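Local coordinates for 2-aminomuconic 6-semialdehyde dehydrogenase (Pseudomonas sp., PDB 7BZV), which probably oxidises 2-aminomuconic 6-semialdehyde to the corresponding acid with NAD+ as cofactor, in the meta-cleavage pathway of 2-aminophenol catabolism, at residues B[2-16]-B[30-44]. Numbering follows the deposited sequence.
Sequences MKQYRNFVDGKWVES and VVAVVHEADRDLVDA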
loop_
_atom_site.group_PDB
_atom_site.type_symbol
_atom_site.label_atom_id
_atom_site.label_comp_id
_atom_site.label_asym_id
_atom_site.label_seq_id
_atom_site.Cartn_x
_atom_site.Cartn_y
_atom_site.Cartn_z
ATOM N N MET B 2 15.901 -41.753 29.346
ATOM C CA MET B 2 16.085 -40.308 29.253
ATOM C C MET B 2 15.992 -39.798 27.818
ATOM O O MET B 2 16.677 -40.291 26.909
ATOM C CB MET B 2 17.417 -39.884 29.873
ATOM C CG MET B 2 17.592 -38.353 29.932
ATOM S SD MET B 2 16.761 -37.519 31.293
ATOM C CE MET B 2 16.392 -38.829 32.482
ATOM N N LYS B 3 15.180 -38.763 27.649
ATOM C CA LYS B 3 14.910 -38.176 26.347
ATOM C C LYS B 3 16.199 -37.803 25.626
ATOM O O LYS B 3 17.123 -37.240 26.219
ATOM C CB LYS B 3 14.034 -36.938 26.564
ATOM C CG LYS B 3 12.895 -36.666 25.559
ATOM C CD LYS B 3 11.693 -35.929 26.227
ATOM C CE LYS B 3 12.159 -34.908 27.275
ATOM N NZ LYS B 3 11.056 -34.146 27.956
ATOM N N GLN B 4 16.253 -38.127 24.336
ATOM C CA GLN B 4 17.287 -37.631 23.440
ATOM C C GLN B 4 16.697 -36.530 22.564
ATOM O O GLN B 4 15.605 -36.687 22.010
ATOM C CB GLN B 4 17.855 -38.734 22.542
ATOM C CG GLN B 4 18.400 -39.954 23.268
ATOM C CD GLN B 4 19.524 -39.609 24.220
ATOM O OE1 GLN B 4 20.597 -39.156 23.811
ATOM N NE2 GLN B 4 19.278 -39.807 25.503
ATOM N N TYR B 5 17.414 -35.423 22.457
ATOM C CA TYR B 5 17.093 -34.335 21.542
ATOM C C TYR B 5 18.191 -34.373 20.478
ATOM O O TYR B 5 19.345 -34.014 20.748
ATOM C CB TYR B 5 17.002 -33.009 22.303
ATOM C CG TYR B 5 15.708 -32.802 23.096
ATOM C CD1 TYR B 5 14.482 -33.224 22.598
ATOM C CD2 TYR B 5 15.725 -32.178 24.342
ATOM C CE1 TYR B 5 13.300 -33.012 23.315
ATOM C CE2 TYR B 5 14.553 -31.967 25.070
ATOM C CZ TYR B 5 13.342 -32.392 24.548
ATOM O OH TYR B 5 12.164 -32.192 25.252
ATOM N N ARG B 6 17.850 -34.882 19.297
ATOM C CA ARG B 6 18.836 -35.095 18.248
ATOM C C ARG B 6 18.802 -33.963 17.231
ATOM O O ARG B 6 17.887 -33.135 17.209
ATOM C CB ARG B 6 18.602 -36.432 17.544
ATOM C CG ARG B 6 18.740 -37.641 18.463
ATOM C CD ARG B 6 18.267 -38.930 17.801
ATOM N NE ARG B 6 16.926 -38.788 17.251
ATOM C CZ ARG B 6 15.811 -39.106 17.895
ATOM N NH1 ARG B 6 15.880 -39.607 19.124
ATOM N NH2 ARG B 6 14.630 -38.924 17.304
ATOM N N ASN B 7 19.831 -33.929 16.391
ATOM C CA ASN B 7 19.842 -33.036 15.248
ATOM C C ASN B 7 18.952 -33.595 14.138
ATOM O O ASN B 7 18.643 -34.792 14.103
ATOM C CB ASN B 7 21.263 -32.850 14.711
ATOM C CG ASN B 7 22.239 -32.410 15.771
ATOM O OD1 ASN B 7 22.371 -31.225 16.051
ATOM N ND2 ASN B 7 22.956 -33.372 16.355
ATOM N N PHE B 8 18.552 -32.713 13.217
ATOM C CA PHE B 8 17.711 -33.097 12.080
ATOM C C PHE B 8 18.296 -32.427 10.840
ATOM O O PHE B 8 18.177 -31.210 10.669
ATOM C CB PHE B 8 16.250 -32.704 12.348
ATOM C CG PHE B 8 15.272 -33.241 11.343
ATOM C CD1 PHE B 8 14.961 -34.584 11.301
ATOM C CD2 PHE B 8 14.641 -32.376 10.442
ATOM C CE1 PHE B 8 14.066 -35.083 10.362
ATOM C CE2 PHE B 8 13.750 -32.859 9.496
ATOM C CZ PHE B 8 13.453 -34.212 9.459
ATOM N N VAL B 9 18.950 -33.203 9.976
ATOM C CA VAL B 9 19.653 -32.648 8.822
ATOM C C VAL B 9 19.242 -33.438 7.595
ATOM O O VAL B 9 19.383 -34.669 7.567
ATOM C CB VAL B 9 21.184 -32.672 9.002
ATOM C CG1 VAL B 9 21.889 -32.280 7.703
ATOM C CG2 VAL B 9 21.602 -31.727 10.146
ATOM N N ASP B 10 18.741 -32.733 6.585
ATOM C CA ASP B 10 18.386 -33.332 5.300
ATOM C C ASP B 10 17.469 -34.534 5.497
ATOM O O ASP B 10 17.663 -35.595 4.901
ATOM C CB ASP B 10 19.644 -33.742 4.524
ATOM C CG ASP B 10 19.420 -33.787 3.016
ATOM O OD1 ASP B 10 18.391 -33.258 2.523
ATOM O OD2 ASP B 10 20.291 -34.342 2.317
ATOM N N GLY B 11 16.485 -34.378 6.377
ATOM C CA GLY B 11 15.466 -35.375 6.599
ATOM C C GLY B 11 15.862 -36.514 7.509
ATOM O O GLY B 11 15.056 -37.435 7.696
ATOM N N LYS B 12 17.056 -36.476 8.103
ATOM C CA LYS B 12 17.558 -37.579 8.916
ATOM C C LYS B 12 17.904 -37.072 10.307
ATOM O O LYS B 12 18.498 -35.997 10.456
ATOM C CB LYS B 12 18.793 -38.239 8.262
ATOM C CG LYS B 12 18.555 -38.749 6.826
ATOM C CD LYS B 12 19.837 -39.230 6.157
ATOM C CE LYS B 12 19.916 -38.780 4.696
ATOM N NZ LYS B 12 21.144 -37.979 4.398
ATOM N N TRP B 13 17.501 -37.832 11.314
ATOM C CA TRP B 13 17.981 -37.610 12.669
ATOM C C TRP B 13 19.435 -38.056 12.796
ATOM O O TRP B 13 19.846 -39.076 12.243
ATOM C CB TRP B 13 17.080 -38.354 13.650
ATOM C CG TRP B 13 15.631 -37.919 13.522
ATOM C CD1 TRP B 13 14.635 -38.555 12.832
ATOM C CD2 TRP B 13 15.033 -36.729 14.080
ATOM N NE1 TRP B 13 13.453 -37.849 12.946
ATOM C CE2 TRP B 13 13.676 -36.724 13.700
ATOM C CE3 TRP B 13 15.519 -35.677 14.866
ATOM C CZ2 TRP B 13 12.794 -35.702 14.084
ATOM C CZ3 TRP B 13 14.644 -34.667 15.251
ATOM C CH2 TRP B 13 13.297 -34.689 14.862
ATOM N N VAL B 14 20.223 -37.255 13.505
ATOM C CA VAL B 14 21.672 -37.389 13.545
ATOM C C VAL B 14 22.098 -37.207 14.994
ATOM O O VAL B 14 21.803 -36.171 15.606
ATOM C CB VAL B 14 22.372 -36.349 12.648
ATOM C CG1 VAL B 14 23.887 -36.520 12.711
ATOM C CG2 VAL B 14 21.856 -36.440 11.209
ATOM N N GLU B 15 22.779 -38.206 15.540
ATOM C CA GLU B 15 23.334 -38.179 16.884
ATOM C C GLU B 15 24.801 -37.762 16.840
ATOM O O GLU B 15 25.403 -37.618 15.771
ATOM C CB GLU B 15 23.177 -39.551 17.543
ATOM C CG GLU B 15 21.713 -39.949 17.752
ATOM C CD GLU B 15 21.560 -41.322 18.391
ATOM O OE1 GLU B 15 20.415 -41.777 18.601
ATOM O OE2 GLU B 15 22.588 -41.958 18.697
ATOM N N SER B 16 25.387 -37.585 18.026
ATOM C CA SER B 16 26.728 -37.028 18.108
ATOM C C SER B 16 27.567 -37.706 19.180
ATOM O O SER B 16 27.057 -38.127 20.220
ATOM C CB SER B 16 26.690 -35.526 18.405
ATOM O OG SER B 16 27.993 -34.979 18.503
ATOM N N VAL B 30 18.180 -33.247 35.414
ATOM C CA VAL B 30 18.325 -33.444 33.976
ATOM C C VAL B 30 16.994 -33.933 33.416
ATOM O O VAL B 30 16.348 -34.802 34.006
ATOM C CB VAL B 30 19.461 -34.437 33.668
ATOM C CG1 VAL B 30 19.494 -34.740 32.187
ATOM C CG2 VAL B 30 20.808 -33.884 34.150
ATOM N N VAL B 31 16.566 -33.375 32.282
ATOM C CA VAL B 31 15.339 -33.827 31.631
ATOM C C VAL B 31 15.571 -34.345 30.220
ATOM O O VAL B 31 14.660 -34.964 29.649
ATOM C CB VAL B 31 14.260 -32.723 31.614
ATOM C CG1 VAL B 31 13.795 -32.420 33.023
ATOM C CG2 VAL B 31 14.786 -31.465 30.962
ATOM N N ALA B 32 16.762 -34.159 29.653
ATOM C CA ALA B 32 17.113 -34.729 28.358
ATOM C C ALA B 32 18.616 -34.587 28.174
ATOM O O ALA B 32 19.280 -33.845 28.898
ATOM C CB ALA B 32 16.359 -34.033 27.214
ATOM N N VAL B 33 19.143 -35.282 27.171
ATOM C CA VAL B 33 20.493 -35.009 26.704
ATOM C C VAL B 33 20.449 -34.696 25.211
ATOM O O VAL B 33 19.618 -35.213 24.456
ATOM C CB VAL B 33 21.472 -36.171 27.029
ATOM C CG1 VAL B 33 20.879 -37.494 26.648
ATOM C CG2 VAL B 33 22.810 -35.926 26.345
ATOM N N VAL B 34 21.366 -33.830 24.800
ATOM C CA VAL B 34 21.315 -33.136 23.524
ATOM C C VAL B 34 22.586 -33.433 22.752
ATOM O O VAL B 34 23.681 -33.388 23.320
ATOM C CB VAL B 34 21.174 -31.623 23.752
ATOM C CG1 VAL B 34 20.801 -30.889 22.437
ATOM C CG2 VAL B 34 20.173 -31.377 24.858
ATOM N N HIS B 35 22.444 -33.675 21.446
ATOM C CA HIS B 35 23.545 -34.116 20.599
ATOM C C HIS B 35 24.113 -32.931 19.843
ATOM O O HIS B 35 23.439 -32.358 18.979
ATOM C CB HIS B 35 23.071 -35.195 19.640
ATOM C CG HIS B 35 22.564 -36.421 20.331
ATOM N ND1 HIS B 35 23.170 -37.655 20.206
ATOM C CD2 HIS B 35 21.521 -36.598 21.173
ATOM C CE1 HIS B 35 22.506 -38.543 20.925
ATOM N NE2 HIS B 35 21.502 -37.928 21.523
ATOM N N GLU B 36 25.363 -32.591 20.151
ATOM C CA GLU B 36 25.976 -31.388 19.616
ATOM C C GLU B 36 26.461 -31.617 18.192
ATOM O O GLU B 36 26.976 -32.683 17.861
ATOM C CB GLU B 36 27.136 -30.942 20.507
ATOM C CG GLU B 36 27.752 -29.605 20.087
ATOM C CD GLU B 36 28.775 -29.066 21.074
ATOM O OE1 GLU B 36 28.992 -29.710 22.114
ATOM O OE2 GLU B 36 29.358 -27.987 20.800
ATOM N N ALA B 37 26.301 -30.596 17.357
ATOM C CA ALA B 37 26.664 -30.651 15.949
ATOM C C ALA B 37 28.028 -30.011 15.744
ATOM O O ALA B 37 28.278 -28.905 16.242
ATOM C CB ALA B 37 25.620 -29.927 15.098
ATOM N N ASP B 38 28.900 -30.695 14.997
ATOM C CA ASP B 38 30.228 -30.171 14.703
ATOM C C ASP B 38 30.182 -29.277 13.467
ATOM O O ASP B 38 29.149 -29.138 12.807
ATOM C CB ASP B 38 31.236 -31.307 14.491
ATOM C CG ASP B 38 30.718 -32.377 13.559
ATOM O OD1 ASP B 38 30.205 -32.024 12.474
ATOM O OD2 ASP B 38 30.832 -33.577 13.907
ATOM N N ARG B 39 31.322 -28.657 13.154
ATOM C CA ARG B 39 31.400 -27.822 11.960
ATOM C C ARG B 39 30.941 -28.581 10.724
ATOM O O ARG B 39 30.312 -27.996 9.829
ATOM C CB ARG B 39 32.832 -27.313 11.766
ATOM C CG ARG B 39 32.951 -26.137 10.808
ATOM C CD ARG B 39 34.318 -25.473 10.885
ATOM N NE ARG B 39 34.211 -24.094 11.339
ATOM C CZ ARG B 39 34.749 -23.637 12.462
ATOM N NH1 ARG B 39 35.457 -24.456 13.239
ATOM N NH2 ARG B 39 34.587 -22.358 12.808
ATOM N N ASP B 40 31.232 -29.883 10.671
ATOM C CA ASP B 40 30.935 -30.688 9.490
ATOM C C ASP B 40 29.436 -30.805 9.264
ATOM O O ASP B 40 28.957 -30.710 8.127
ATOM C CB ASP B 40 31.526 -32.095 9.639
ATOM C CG ASP B 40 32.986 -32.165 9.276
ATOM O OD1 ASP B 40 33.529 -31.166 8.762
ATOM O OD2 ASP B 40 33.591 -33.236 9.506
ATOM N N LEU B 41 28.689 -31.069 10.336
ATOM C CA LEU B 41 27.256 -31.282 10.196
ATOM C C LEU B 41 26.557 -29.984 9.813
ATOM O O LEU B 41 25.631 -29.984 8.995
ATOM C CB LEU B 41 26.689 -31.854 11.493
ATOM C CG LEU B 41 25.260 -32.398 11.354
ATOM C CD1 LEU B 41 25.112 -33.350 10.189
ATOM C CD2 LEU B 41 24.793 -33.076 12.646
ATOM N N VAL B 42 27.001 -28.866 10.382
ATOM C CA VAL B 42 26.453 -27.576 9.987
ATOM C C VAL B 42 26.700 -27.341 8.503
ATOM O O VAL B 42 25.811 -26.905 7.763
ATOM C CB VAL B 42 27.052 -26.452 10.845
ATOM C CG1 VAL B 42 26.700 -25.090 10.248
ATOM C CG2 VAL B 42 26.549 -26.572 12.281
ATOM N N ASP B 43 27.922 -27.616 8.046
ATOM C CA ASP B 43 28.192 -27.608 6.618
ATOM C C ASP B 43 27.205 -28.507 5.885
ATOM O O ASP B 43 26.654 -28.119 4.850
ATOM C CB ASP B 43 29.630 -28.064 6.363
ATOM C CG ASP B 43 30.325 -27.245 5.293
ATOM O OD1 ASP B 43 29.843 -27.240 4.140
ATOM O OD2 ASP B 43 31.356 -26.608 5.605
ATOM N N ALA B 44 26.974 -29.722 6.405
ATOM C CA ALA B 44 26.012 -30.625 5.770
ATOM C C ALA B 44 24.624 -30.000 5.727
ATOM O O ALA B 44 23.925 -30.077 4.706
ATOM C CB ALA B 44 25.982 -31.962 6.510
#
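Met2 lays SD over the backbone of the other strand, 3.6 Å from Val31 C. Strands 3-5 and 30-35 pair in parallel: Val33 N donates to Lys3 O (3.0 Å), Tyr5 N to Val33 O, and His35 N to Tyr5 O. Gln4, bent at chi2 (-59°), doubles back: NE2 reaches Met2 O while OE1 accepts from His35 NE2 at 2.7 Å. That donor sits on a lone pair in the carbonyl plane, but OE1 is tilted from the plane of the nearly perpendicular ring and the bond is bent (144°). On the other sheet face, Tyr5 CD2 meets Ala32 CB at 3.5 Å. Arg6 CG lies over one imidazole face, toward its rim, a CH-pi contact 4.2 Å from the His35 centroid; the guanidinium leads away. These pairings belong to the four-stranded N-terminal mixed sheet of this aldehyde dehydrogenase fold, ordered 12-14, 3-9, 30-35, 19-23. Asn7 ties three strands together, ND2 donating to His35 O (2.9 Å, from above the carbonyl plane) and to Val14 O, while OD1 accepts from His207 N. Past the Val9-Lys12 type I' turn, Val14 CG1 packs 3.6 Å from Leu41 CD2, whose other methyl, CD1, touches Val9 CG2. Ser16 N donates to His35 ND1 in the ring plane; both ring nitrogens are thus bonded, fixing its rotation, consistent with a neutral imidazole protonated on NE2. Ser16 OG donates to Glu36 O at 2.6 Å and is also hydrogen-bonded to Lys18 O.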